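Local coordinates for N-acyl-D-glutamate deacylase (Bordetella bronchiseptica, PDB 3GIP), which probably hydrolyses N-acyl-D-glutamate to release D-glutamate, as a zinc-dependent deacylase of the amidohydrolase superfamily, at residues R206-R211 / T240-V245; V144-L149 / A199-L204; R376-F381 / E444-S449; L279-Y284 / K352-H357. All blocks are in the same frame, centred on the assembly; numbering follows the deposited sequence.

Contact 1. Residues R206-R211 / T240-V245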
loop_
_atom_site.group_PDB
_atom_site.type_symbol
_atom_site.label_atom_id
_atom_site.label_comp_id
_atom_site.label_asym_id
_atom_site.label_seq_id
_atom_site.Cartn_x
_atom_site.Cartn_y
_atom_site.Cartn_z
ATOM N N ARG A 206 -5.005 -2.730 -21.756
ATOM C CA ARG A 206 -4.675 -1.995 -22.975
ATOM C C ARG A 206 -4.925 -0.507 -22.762
ATOM O O ARG A 206 -4.158 0.339 -23.228
ATOM C CB ARG A 206 -5.512 -2.489 -24.161
ATOM C CG ARG A 206 -5.142 -3.871 -24.675
ATOM C CD ARG A 206 -5.665 -4.084 -26.095
ATOM N NE ARG A 206 -7.122 -3.977 -26.180
ATOM C CZ ARG A 206 -7.968 -4.929 -25.800
ATOM N NH1 ARG A 206 -7.510 -6.070 -25.306
ATOM N NH2 ARG A 206 -9.277 -4.738 -25.911
ATOM N N VAL A 207 -6.010 -0.190 -22.062
ATOM C CA VAL A 207 -6.350 1.196 -21.775
ATOM C C VAL A 207 -5.275 1.819 -20.886
ATOM O O VAL A 207 -4.854 2.954 -21.105
ATOM C CB VAL A 207 -7.721 1.297 -21.065
ATOM C CG1 VAL A 207 -8.002 2.737 -20.665
ATOM C CG2 VAL A 207 -8.817 0.776 -21.987
ATOM N N ALA A 208 -4.829 1.070 -19.881
ATOM C CA ALA A 208 -3.802 1.571 -18.973
ATOM C C ALA A 208 -2.456 1.694 -19.688
ATOM O O ALA A 208 -1.773 2.715 -19.584
ATOM C CB ALA A 208 -3.674 0.637 -17.769
ATOM N N ALA A 209 -2.088 0.652 -20.422
ATOM C CA ALA A 209 -0.820 0.628 -21.145
ATOM C C ALA A 209 -0.680 1.792 -22.124
ATOM O O ALA A 209 0.390 2.395 -22.236
ATOM C CB ALA A 209 -0.675 -0.694 -21.881
ATOM N N GLU A 210 -1.761 2.110 -22.827
ATOM C CA GLU A 210 -1.741 3.198 -23.802
ATOM C C GLU A 210 -1.403 4.537 -23.158
ATOM O O GLU A 210 -0.849 5.429 -23.806
ATOM C CB GLU A 210 -3.097 3.301 -24.507
ATOM C CG GLU A 210 -3.196 4.455 -25.498
ATOM C CD GLU A 210 -2.242 4.310 -26.670
ATOM O OE1 GLU A 210 -2.129 5.268 -27.466
ATOM O OE2 GLU A 210 -1.608 3.242 -26.804
ATOM N N ARG A 211 -1.733 4.676 -21.880
ATOM C CA ARG A 211 -1.472 5.912 -21.159
ATOM C C ARG A 211 -0.324 5.769 -20.166
ATOM O O ARG A 211 -0.129 6.617 -19.294
ATOM C CB ARG A 211 -2.755 6.351 -20.454
ATOM C CG ARG A 211 -3.876 6.586 -21.453
ATOM C CD ARG A 211 -5.235 6.764 -20.811
ATOM N NE ARG A 211 -6.238 7.054 -21.832
ATOM C CZ ARG A 211 -6.601 6.208 -22.794
ATOM N NH1 ARG A 211 -6.052 5.000 -22.871
ATOM N NH2 ARG A 211 -7.498 6.579 -23.697
ATOM N N THR A 240 -0.026 -7.088 -23.418
ATOM C CA THR A 240 -0.422 -5.691 -23.587
ATOM C C THR A 240 0.693 -4.679 -23.370
ATOM O O THR A 240 0.580 -3.526 -23.791
ATOM C CB THR A 240 -1.560 -5.318 -22.620
ATOM O OG1 THR A 240 -1.076 -5.384 -21.273
ATOM C CG2 THR A 240 -2.729 -6.275 -22.778
ATOM N N GLY A 241 1.765 -5.102 -22.707
ATOM C CA GLY A 241 2.868 -4.197 -22.433
ATOM C C GLY A 241 2.574 -3.303 -21.238
ATOM O O GLY A 241 3.316 -2.364 -20.948
ATOM N N CYS A 242 1.485 -3.598 -20.536
ATOM C CA CYS A 242 1.091 -2.805 -19.379
ATOM C C CYS A 242 1.995 -3.036 -18.170
ATOM O O CYS A 242 2.207 -4.179 -17.755
ATOM C CB CYS A 242 -0.357 -3.130 -18.994
ATOM S SG CYS A 242 -1.073 -2.010 -17.772
ATOM N N ALA A 243 2.527 -1.950 -17.612
ATOM C CA ALA A 243 3.377 -2.043 -16.428
ATOM C C ALA A 243 2.550 -2.777 -15.373
ATOM O O ALA A 243 1.365 -2.489 -15.191
ATOM C CB ALA A 243 3.760 -0.653 -15.944
ATOM N N THR A 244 3.183 -3.708 -14.664
ATOM C CA THR A 244 2.481 -4.529 -13.685
ATOM C C THR A 244 3.134 -4.569 -12.311
ATOM O O THR A 244 4.357 -4.541 -12.195
ATOM C CB THR A 244 2.389 -5.979 -14.209
ATOM O OG1 THR A 244 1.734 -5.981 -15.484
ATOM C CG2 THR A 244 1.629 -6.871 -13.243
ATOM N N VAL A 245 2.303 -4.636 -11.274
ATOM C CA VAL A 245 2.787 -4.732 -9.901
ATOM C C VAL A 245 2.063 -5.890 -9.226
ATOM O O VAL A 245 0.834 -5.956 -9.245
ATOM C CB VAL A 245 2.508 -3.448 -9.086
ATOM C CG1 VAL A 245 2.906 -3.665 -7.632
ATOM C CG2 VAL A 245 3.286 -2.276 -9.663
HETATM O O HOH W 1 2.895 0.959 -21.197
#
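C242 fits its short side chain against two consecutive alanines, A208 and A209, near the C-terminal end of helix 198-210. Its CB lies 3.8 Å from A209 CB. One bond further, SG stands anti to the backbone N (chi1 -169°), where it packs on A208 CB at 3.7 Å and also passes close to the backbone N of A209. The A209 methyl thus settles into the bend of the 240-242 backbone, with its CB 3.6 Å from T240 O. Alongside, the side chains of R206 and T240 cross at about a right angle, R206 CG touching T240 CG2 at 3.9 Å.

The bend is held from within. T240 OG1 accepts from C242 N at 3.2 Å, an ST turn, and bonds to I236 O of its own helix as well, while G241 leaves the helix with positive phi. A water donates to A209 O and, weakly, to G241 O, bridging the two backbones.

T240 and C242 also touch A205, the residue just before R206 in helix 198-210. The turn at 240-242 leads from helix 226-240 into strand 243-246, which pairs in parallel with strands 214-218 and 277-281 of the barrel.

Contact 2. Residues V144-L149 / A199-L204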
loop_
_atom_site.group_PDB
_atom_site.type_symbol
_atom_site.label_atom_id
_atom_site.label_comp_id
_atom_site.label_asym_id
_atom_site.label_seq_id
_atom_site.Cartn_x
_atom_site.Cartn_y
_atom_site.Cartn_z
ATOM N N VAL A 144 -7.885 2.841 -9.602
ATOM C CA VAL A 144 -9.319 2.585 -9.680
ATOM C C VAL A 144 -9.474 1.075 -9.583
ATOM O O VAL A 144 -8.768 0.325 -10.260
ATOM C CB VAL A 144 -9.932 3.101 -11.005
ATOM C CG1 VAL A 144 -9.197 2.520 -12.188
ATOM C CG2 VAL A 144 -11.410 2.729 -11.068
ATOM N N GLY A 145 -10.385 0.630 -8.727
ATOM C CA GLY A 145 -10.583 -0.796 -8.537
ATOM C C GLY A 145 -11.418 -1.512 -9.576
ATOM O O GLY A 145 -12.489 -1.041 -9.967
ATOM N N HIS A 146 -10.924 -2.661 -10.023
ATOM C CA HIS A 146 -11.626 -3.480 -11.004
ATOM C C HIS A 146 -12.971 -3.925 -10.426
ATOM O O HIS A 146 -13.959 -4.049 -11.151
ATOM C CB HIS A 146 -10.757 -4.691 -11.371
ATOM C CG HIS A 146 -11.481 -5.762 -12.128
ATOM N ND1 HIS A 146 -12.145 -5.526 -13.313
ATOM C CD2 HIS A 146 -11.621 -7.086 -11.876
ATOM C CE1 HIS A 146 -12.663 -6.658 -13.758
ATOM N NE2 HIS A 146 -12.358 -7.620 -12.904
ATOM N N ALA A 147 -13.017 -4.164 -9.119
ATOM C CA ALA A 147 -14.272 -4.564 -8.496
ATOM C C ALA A 147 -15.268 -3.421 -8.667
ATOM O O ALA A 147 -16.432 -3.645 -9.007
ATOM C CB ALA A 147 -14.060 -4.873 -7.020
ATOM N N ASN A 148 -14.803 -2.195 -8.433
ATOM C CA ASN A 148 -15.654 -1.015 -8.580
ATOM C C ASN A 148 -16.171 -0.929 -10.009
ATOM O O ASN A 148 -17.355 -0.662 -10.236
ATOM C CB ASN A 148 -14.873 0.263 -8.262
ATOM C CG ASN A 148 -14.645 0.455 -6.782
ATOM O OD1 ASN A 148 -15.222 1.350 -6.164
ATOM N ND2 ASN A 148 -13.798 -0.386 -6.202
ATOM N N LEU A 149 -15.279 -1.153 -10.971
ATOM C CA LEU A 149 -15.665 -1.085 -12.376
ATOM C C LEU A 149 -16.778 -2.075 -12.680
ATOM O O LEU A 149 -17.779 -1.713 -13.299
ATOM C CB LEU A 149 -14.456 -1.352 -13.280
ATOM C CG LEU A 149 -13.330 -0.319 -13.167
ATOM C CD1 LEU A 149 -12.197 -0.709 -14.100
ATOM C CD2 LEU A 149 -13.848 1.071 -13.517
ATOM N N ALA A 199 -9.700 -11.917 -21.497
ATOM C CA ALA A 199 -10.140 -10.833 -22.377
ATOM C C ALA A 199 -10.565 -9.565 -21.638
ATOM O O ALA A 199 -10.260 -8.451 -22.071
ATOM C CB ALA A 199 -11.283 -11.319 -23.270
ATOM N N GLU A 200 -11.276 -9.735 -20.530
ATOM C CA GLU A 200 -11.743 -8.606 -19.736
ATOM C C GLU A 200 -10.587 -7.824 -19.124
ATOM O O GLU A 200 -10.528 -6.593 -19.212
ATOM C CB GLU A 200 -12.670 -9.105 -18.623
ATOM C CG GLU A 200 -13.210 -8.010 -17.716
ATOM C CD GLU A 200 -14.187 -8.543 -16.684
ATOM O OE1 GLU A 200 -14.852 -9.563 -16.968
ATOM O OE2 GLU A 200 -14.304 -7.936 -15.598
ATOM N N LEU A 201 -9.660 -8.547 -18.506
ATOM C CA LEU A 201 -8.517 -7.920 -17.862
ATOM C C LEU A 201 -7.568 -7.293 -18.879
ATOM O O LEU A 201 -7.022 -6.211 -18.646
ATOM C CB LEU A 201 -7.791 -8.958 -17.000
ATOM C CG LEU A 201 -8.710 -9.621 -15.961
ATOM C CD1 LEU A 201 -7.953 -10.704 -15.202
ATOM C CD2 LEU A 201 -9.250 -8.563 -15.001
ATOM N N GLU A 202 -7.390 -7.960 -20.014
ATOM C CA GLU A 202 -6.512 -7.452 -21.061
ATOM C C GLU A 202 -7.076 -6.159 -21.637
ATOM O O GLU A 202 -6.328 -5.240 -21.966
ATOM C CB GLU A 202 -6.351 -8.494 -22.170
ATOM C CG GLU A 202 -5.717 -9.789 -21.691
ATOM C CD GLU A 202 -5.675 -10.856 -22.765
ATOM O OE1 GLU A 202 -6.634 -10.932 -23.564
ATOM O OE2 GLU A 202 -4.692 -11.628 -22.799
ATOM N N GLY A 203 -8.401 -6.094 -21.758
ATOM C CA GLY A 203 -9.030 -4.894 -22.280
ATOM C C GLY A 203 -8.696 -3.691 -21.422
ATOM O O GLY A 203 -8.353 -2.624 -21.933
ATOM N N LEU A 204 -8.786 -3.861 -20.105
ATOM C CA LEU A 204 -8.480 -2.774 -19.185
ATOM C C LEU A 204 -6.987 -2.462 -19.235
ATOM O O LEU A 204 -6.581 -1.297 -19.183
ATOM C CB LEU A 204 -8.893 -3.162 -17.762
ATOM C CG LEU A 204 -10.405 -3.347 -17.586
ATOM C CD1 LEU A 204 -10.713 -3.930 -16.213
ATOM C CD2 LEU A 204 -11.101 -2.005 -17.764
#
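H146 and L201 make the aromatic part of this buried contact, a CH-pi interaction in which the leucine methyl CD2 sits over one face of the imidazole. L201 CD2 is 4.1 Å from the centroid of the H146 ring and 20° off its normal, displaced somewhat toward the rim. From the H146 backbone, CB points toward helix 198-210, and CG is anti to the backbone N (chi1 167°). L204 CD1 approaches the same ring obliquely.

The purely aliphatic part is small. L149 and L204 extend toward each other tip to tip, with L149 CD1 at 4.0 Å from L204 CD2, so L204 serves both the ring and the leucine one turn further along helix 146-153.

On the polar side, the E200 carboxylate lies at the edge of the H146 ring, its plane turned 59° from that of the imidazole. The E200 chain is extended beyond CG, which brings its charged end up to the ring. OE1 forms a salt bridge with R150, so the carboxylate is also anchored to the residue that follows L149.

Helix 146-153 begins directly after barrel strand 139-145, with G145 as N-cap residue. The contact joins that first turn to the N-terminal half of helix 198-210. Helix 163-179 covers one flank through M169, M172 and L173, and strand 183-187 also lines the contact: T186 touches both H146 and L201, and F184 touches L204.

Contact 3. Residues R376-F381 / E444-S449. With FMT (formic acid), chain D.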
loop_
_atom_site.group_PDB
_atom_site.type_symbol
_atom_site.label_atom_id
_atom_site.label_comp_id
_atom_site.label_asym_id
_atom_site.label_seq_id
_atom_site.Cartn_x
_atom_site.Cartn_y
_atom_site.Cartn_z
ATOM N N ARG A 376 0.733 -4.458 10.856
ATOM C CA ARG A 376 1.359 -3.876 9.671
ATOM C C ARG A 376 0.813 -2.466 9.434
ATOM O O ARG A 376 1.459 -1.631 8.802
ATOM C CB ARG A 376 1.096 -4.762 8.452
ATOM C CG ARG A 376 -0.361 -4.828 8.039
ATOM C CD ARG A 376 -0.605 -5.980 7.083
ATOM N NE ARG A 376 -1.963 -5.950 6.551
ATOM C CZ ARG A 376 -2.523 -6.945 5.874
ATOM N NH1 ARG A 376 -1.850 -8.067 5.646
ATOM N NH2 ARG A 376 -3.759 -6.811 5.407
ATOM N N LEU A 377 -0.382 -2.211 9.951
ATOM C CA LEU A 377 -1.026 -0.908 9.819
ATOM C C LEU A 377 -0.152 0.202 10.397
ATOM O O LEU A 377 -0.055 1.292 9.826
ATOM C CB LEU A 377 -2.371 -0.928 10.554
ATOM C CG LEU A 377 -3.153 0.383 10.660
ATOM C CD1 LEU A 377 -3.646 0.807 9.282
ATOM C CD2 LEU A 377 -4.332 0.184 11.611
ATOM N N TRP A 378 0.485 -0.087 11.529
ATOM C CA TRP A 378 1.328 0.888 12.217
ATOM C C TRP A 378 2.831 0.644 12.186
ATOM O O TRP A 378 3.601 1.551 12.493
ATOM C CB TRP A 378 0.922 0.993 13.691
ATOM C CG TRP A 378 -0.330 1.763 13.952
ATOM C CD1 TRP A 378 -1.613 1.332 13.785
ATOM C CD2 TRP A 378 -0.416 3.109 14.435
ATOM N NE1 TRP A 378 -2.496 2.327 14.136
ATOM C CE2 TRP A 378 -1.786 3.428 14.538
ATOM C CE3 TRP A 378 0.535 4.076 14.791
ATOM C CZ2 TRP A 378 -2.233 4.678 14.981
ATOM C CZ3 TRP A 378 0.091 5.319 15.233
ATOM C CH2 TRP A 378 -1.284 5.607 15.324
ATOM N N GLY A 379 3.269 -0.554 11.819
ATOM C CA GLY A 379 4.703 -0.790 11.864
ATOM C C GLY A 379 5.452 -1.335 10.671
ATOM O O GLY A 379 6.625 -1.674 10.804
ATOM N N SER A 380 4.818 -1.397 9.507
ATOM C CA SER A 380 5.480 -1.942 8.327
ATOM C C SER A 380 6.830 -1.335 7.944
ATOM O O SER A 380 7.834 -2.046 7.859
ATOM C CB SER A 380 4.546 -1.864 7.114
ATOM O OG SER A 380 3.449 -2.750 7.256
ATOM N N PHE A 381 6.872 -0.027 7.711
ATOM C CA PHE A 381 8.124 0.590 7.284
ATOM C C PHE A 381 9.245 0.573 8.312
ATOM O O PHE A 381 10.404 0.322 7.975
ATOM C CB PHE A 381 7.847 2.010 6.776
ATOM C CG PHE A 381 7.229 2.034 5.408
ATOM C CD1 PHE A 381 8.007 2.283 4.283
ATOM C CD2 PHE A 381 5.883 1.719 5.236
ATOM C CE1 PHE A 381 7.457 2.214 3.003
ATOM C CE2 PHE A 381 5.321 1.645 3.966
ATOM C CZ PHE A 381 6.110 1.893 2.845
ATOM N N GLU A 444 -1.126 -5.625 20.570
ATOM C CA GLU A 444 -1.265 -4.171 20.615
ATOM C C GLU A 444 -0.812 -3.633 19.265
ATOM O O GLU A 444 0.253 -3.025 19.145
ATOM C CB GLU A 444 -0.402 -3.592 21.737
ATOM C CG GLU A 444 -0.881 -3.974 23.131
ATOM C CD GLU A 444 0.007 -3.419 24.224
ATOM O OE1 GLU A 444 1.089 -3.992 24.465
ATOM O OE2 GLU A 444 -0.370 -2.397 24.834
ATOM N N PRO A 445 -1.640 -3.835 18.233
ATOM C CA PRO A 445 -1.362 -3.404 16.861
ATOM C C PRO A 445 -1.337 -1.914 16.546
ATOM O O PRO A 445 -1.016 -1.537 15.419
ATOM C CB PRO A 445 -2.428 -4.140 16.061
ATOM C CG PRO A 445 -3.595 -4.106 16.990
ATOM C CD PRO A 445 -2.967 -4.473 18.317
ATOM N N THR A 446 -1.658 -1.060 17.513
ATOM C CA THR A 446 -1.649 0.370 17.227
ATOM C C THR A 446 -0.524 1.142 17.901
ATOM O O THR A 446 -0.503 2.373 17.861
ATOM C CB THR A 446 -2.993 1.035 17.601
ATOM O OG1 THR A 446 -3.169 1.006 19.021
ATOM C CG2 THR A 446 -4.146 0.321 16.919
ATOM N N LEU A 447 0.417 0.432 18.517
ATOM C CA LEU A 447 1.537 1.106 19.168
ATOM C C LEU A 447 2.389 1.798 18.107
ATOM O O LEU A 447 2.698 1.211 17.071
ATOM C CB LEU A 447 2.387 0.103 19.951
ATOM C CG LEU A 447 1.698 -0.565 21.145
ATOM C CD1 LEU A 447 2.656 -1.546 21.815
ATOM C CD2 LEU A 447 1.246 0.507 22.135
ATOM N N ALA A 448 2.764 3.045 18.373
ATOM C CA ALA A 448 3.561 3.823 17.430
ATOM C C ALA A 448 5.035 3.438 17.411
ATOM O O ALA A 448 5.598 3.005 18.418
ATOM C CB ALA A 448 3.421 5.310 17.736
ATOM N N SER A 449 5.655 3.614 16.250
ATOM C CA SER A 449 7.064 3.298 16.074
ATOM C C SER A 449 7.939 4.213 16.911
ATOM O O SER A 449 7.491 5.248 17.409
ATOM C CB SER A 449 7.471 3.474 14.607
ATOM O OG SER A 449 6.637 2.742 13.735
HETATM C C FMT D . -3.104 -9.767 2.545
HETATM O O1 FMT D . -3.313 -9.413 3.679
HETATM O O2 FMT D . -1.850 -9.990 2.141
HETATM O O HOH W 2 4.695 0.554 15.339
HETATM O O HOH W 3 4.138 3.889 13.753
#
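W378 and T446 bring their CA atoms to 5.9 Å where the first turn of helix 376-391 meets a type I beta turn running from E444 to L447. The W378 indole lies against the backbone of that turn. T446 O stands 3.5 Å above the ring plane, over its centre, and on the five-membered ring T446 CA makes a CH-pi contact, 3.7 Å from the centroid and 14° off the normal. T446 CB also lies near NE1 of that ring, whereas A448 CB touches CZ3 of the six-membered ring. P445 O, buried by the contact, is 3.4 Å from W378 CD1.

The loop of 444-449 connects strands 428-431 and 452-457, so the indole ties a helix following barrel strand 360-362 to the C-terminal strands. R80 and S84 also touch the tryptophan.

Two waters extend the link beside the indole. One donates to W378 O and accepts from S449 N at 2.9 Å; the other donates to L447 O and, weakly, to W378 O. S449 OG is hydrogen-bonded to T382 OG1, one turn into the helix.

From the same helical turn, R376 extends away from the loop. Its NH1 donates to formate O1 at 2.8 Å (150°), with a weaker bond from NH2 to the same oxygen, which lies near the guanidinium plane at its edge. NH2 also bonds to S288 O, and the guanidinium makes a cation-pi interaction with Y282.

Contact 4. Residues L279-Y284 / K352-H357. With FMT (formic acid), chain D.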
loop_
_atom_site.group_PDB
_atom_site.type_symbol
_atom_site.label_atom_id
_atom_site.label_comp_id
_atom_site.label_asym_id
_atom_site.label_seq_id
_atom_site.Cartn_x
_atom_site.Cartn_y
_atom_site.Cartn_z
ATOM N N LEU A 279 6.900 -5.449 -7.482
ATOM C CA LEU A 279 6.086 -6.106 -6.472
ATOM C C LEU A 279 6.286 -5.410 -5.140
ATOM O O LEU A 279 7.089 -4.484 -5.026
ATOM C CB LEU A 279 6.483 -7.583 -6.338
ATOM C CG LEU A 279 7.924 -7.883 -5.895
ATOM C CD1 LEU A 279 7.973 -9.254 -5.238
ATOM C CD2 LEU A 279 8.882 -7.834 -7.075
ATOM N N ASP A 280 5.540 -5.847 -4.134
ATOM C CA ASP A 280 5.690 -5.275 -2.809
ATOM C C ASP A 280 5.298 -6.283 -1.746
ATOM O O ASP A 280 4.597 -7.263 -2.023
ATOM C CB ASP A 280 4.875 -3.970 -2.670
ATOM C CG ASP A 280 3.403 -4.136 -3.026
ATOM O OD1 ASP A 280 2.647 -4.744 -2.240
ATOM O OD2 ASP A 280 3.000 -3.647 -4.106
ATOM N N ILE A 281 5.793 -6.057 -0.535
ATOM C CA ILE A 281 5.486 -6.917 0.600
ATOM C C ILE A 281 5.383 -6.086 1.870
ATOM O O ILE A 281 5.778 -4.918 1.900
ATOM C CB ILE A 281 6.609 -7.979 0.865
ATOM C CG1 ILE A 281 7.948 -7.290 1.170
ATOM C CG2 ILE A 281 6.752 -8.911 -0.313
ATOM C CD1 ILE A 281 8.191 -6.964 2.649
ATOM N N TYR A 282 4.815 -6.697 2.905
ATOM C CA TYR A 282 4.779 -6.097 4.229
ATOM C C TYR A 282 5.633 -7.122 4.981
ATOM O O TYR A 282 5.597 -8.314 4.671
ATOM C CB TYR A 282 3.351 -5.969 4.795
ATOM C CG TYR A 282 2.436 -7.145 4.579
ATOM C CD1 TYR A 282 2.539 -8.292 5.366
ATOM C CD2 TYR A 282 1.451 -7.106 3.594
ATOM C CE1 TYR A 282 1.683 -9.371 5.177
ATOM C CE2 TYR A 282 0.592 -8.176 3.395
ATOM C CZ TYR A 282 0.712 -9.306 4.189
ATOM O OH TYR A 282 -0.137 -10.367 3.992
ATOM N N PRO A 283 6.436 -6.668 5.951
ATOM C CA PRO A 283 7.322 -7.546 6.726
ATOM C C PRO A 283 6.718 -8.402 7.831
ATOM O O PRO A 283 7.134 -8.304 8.983
ATOM C CB PRO A 283 8.359 -6.566 7.256
ATOM C CG PRO A 283 7.502 -5.375 7.586
ATOM C CD PRO A 283 6.595 -5.263 6.367
ATOM N N TYR A 284 5.755 -9.254 7.473
ATOM C CA TYR A 284 5.090 -10.136 8.434
ATOM C C TYR A 284 4.705 -11.449 7.761
ATOM O O TYR A 284 4.383 -11.474 6.570
ATOM C CB TYR A 284 3.816 -9.487 8.981
ATOM C CG TYR A 284 4.009 -8.128 9.608
ATOM C CD1 TYR A 284 4.123 -7.975 10.992
ATOM C CD2 TYR A 284 4.045 -6.983 8.817
ATOM C CE1 TYR A 284 4.259 -6.707 11.566
ATOM C CE2 TYR A 284 4.187 -5.721 9.377
ATOM C CZ TYR A 284 4.290 -5.585 10.748
ATOM O OH TYR A 284 4.400 -4.329 11.296
ATOM N N LYS A 352 11.291 -12.491 3.659
ATOM C CA LYS A 352 12.556 -11.782 3.574
ATOM C C LYS A 352 13.222 -11.943 2.207
ATOM O O LYS A 352 13.766 -10.977 1.665
ATOM C CB LYS A 352 13.495 -12.263 4.688
ATOM C CG LYS A 352 13.068 -11.812 6.080
ATOM C CD LYS A 352 13.988 -12.380 7.156
ATOM C CE LYS A 352 13.717 -11.744 8.506
ATOM N NZ LYS A 352 14.545 -12.364 9.581
ATOM N N ARG A 353 13.183 -13.151 1.646
ATOM C CA ARG A 353 13.791 -13.379 0.335
ATOM C C ARG A 353 13.061 -12.597 -0.751
ATOM O O ARG A 353 13.681 -12.075 -1.681
ATOM C CB ARG A 353 13.775 -14.866 -0.034
ATOM C CG ARG A 353 14.682 -15.745 0.804
ATOM C CD ARG A 353 14.957 -17.064 0.085
ATOM N NE ARG A 353 13.747 -17.854 -0.145
ATOM C CZ ARG A 353 13.162 -18.618 0.775
ATOM N NH1 ARG A 353 13.675 -18.703 1.993
ATOM N NH2 ARG A 353 12.062 -19.301 0.478
ATOM N N ILE A 354 11.740 -12.532 -0.639
ATOM C CA ILE A 354 10.941 -11.806 -1.616
ATOM C C ILE A 354 11.291 -10.324 -1.538
ATOM O O ILE A 354 11.451 -9.665 -2.567
ATOM C CB ILE A 354 9.433 -12.007 -1.356
ATOM C CG1 ILE A 354 9.072 -13.473 -1.606
ATOM C CG2 ILE A 354 8.610 -11.092 -2.271
ATOM C CD1 ILE A 354 7.655 -13.837 -1.211
ATOM N N PHE A 355 11.432 -9.805 -0.322
ATOM C CA PHE A 355 11.778 -8.402 -0.149
ATOM C C PHE A 355 13.125 -8.089 -0.797
ATOM O O PHE A 355 13.337 -6.991 -1.304
ATOM C CB PHE A 355 11.833 -8.026 1.335
ATOM C CG PHE A 355 12.288 -6.613 1.576
ATOM C CD1 PHE A 355 11.607 -5.546 0.995
ATOM C CD2 PHE A 355 13.418 -6.348 2.343
ATOM C CE1 PHE A 355 12.049 -4.235 1.171
ATOM C CE2 PHE A 355 13.866 -5.039 2.525
ATOM C CZ PHE A 355 13.181 -3.984 1.936
ATOM N N GLN A 356 14.035 -9.056 -0.785
ATOM C CA GLN A 356 15.348 -8.843 -1.376
ATOM C C GLN A 356 15.314 -8.706 -2.894
ATOM O O GLN A 356 16.271 -8.219 -3.492
ATOM C CB GLN A 356 16.297 -9.974 -0.978
ATOM C CG GLN A 356 16.717 -9.905 0.475
ATOM C CD GLN A 356 17.677 -11.012 0.855
ATOM O OE1 GLN A 356 17.366 -12.192 0.704
ATOM N NE2 GLN A 356 18.850 -10.636 1.352
ATOM N N HIS A 357 14.223 -9.131 -3.525
ATOM C CA HIS A 357 14.142 -9.015 -4.975
ATOM C C HIS A 357 14.336 -7.545 -5.348
ATOM O O HIS A 357 13.758 -6.660 -4.721
ATOM C CB HIS A 357 12.795 -9.523 -5.487
ATOM C CG HIS A 357 12.698 -9.551 -6.980
ATOM N ND1 HIS A 357 12.516 -8.411 -7.734
ATOM C CD2 HIS A 357 12.837 -10.569 -7.863
ATOM C CE1 HIS A 357 12.549 -8.724 -9.016
ATOM N NE2 HIS A 357 12.744 -10.028 -9.122
HETATM C C FMT D . -3.104 -9.767 2.545
HETATM O O1 FMT D . -3.313 -9.413 3.679
HETATM O O2 FMT D . -1.850 -9.990 2.141
#
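F355 and H357 present their rings obliquely to strand 277-281: I281 CD1 approaches the phenyl group at CD1, 4.1 Å away, while L279 CD2 comes to 3.7 Å from H357 ND1. The imidazole is fixed at both nitrogens, ND1 by C359 N and NE2 by D268. A third flat group, the Y282 ring, turns to another partner, with formate O2 at its edge and in its plane; Y282 OH donates to that oxygen at 2.6 Å.

I354 carries the aliphatic packing. Its CG2, anti to the backbone N, meets two methyls of the strand at once: I281 CG2 at 3.5 Å, tighter than usual van der Waals contact, and L279 CD1 at the same distance. Both strand residues cross I354 obliquely. I281 CG1, which occupies the position between backbone N and carbonyl carbon (chi1 60°), lies 4.0 Å from F355 CB.

L279 and I281 face the helix, whereas D280 points away from it and accepts at OD1 from the backbone N of H248, a zinc ligand. The axes of strand 279-281 and helix 352-356 approach to 8.4 Å and run at 143°, nearer antiparallel than parallel. Helix 348-356 leads on into strand 360-362, which pairs in parallel with 277-281. This is a beta-alpha-beta crossover of the TIM-barrel kind, interrupted before the helix by an insertion with a three-stranded antiparallel sheet; the helix packs outside the strands.

Contacts 1 and 2 share helix 198-210, and their centres are 12 Å apart; T240 CG2 touches E202 O at 3.8 Å. Contact 1 meets contact 4 through neighbouring barrel strands, where V245 CG1 packs on D280 OD2 at 3.5 Å. Contacts 3 and 4 converge on one formate, probably from the crystallisation liquor, gripped by R376 and Y282 and also by K250 and S288; R376 NH1 lies 3.2 Å from Y282 CZ. The zinc, bound by C95, H218 and H248, is about 12 Å from the side chains of H146 in contact 2 and I281 in contact 4. Contact 3 lies across the chain's centre from contacts 1 and 2, 34 and 32 Å away between centres.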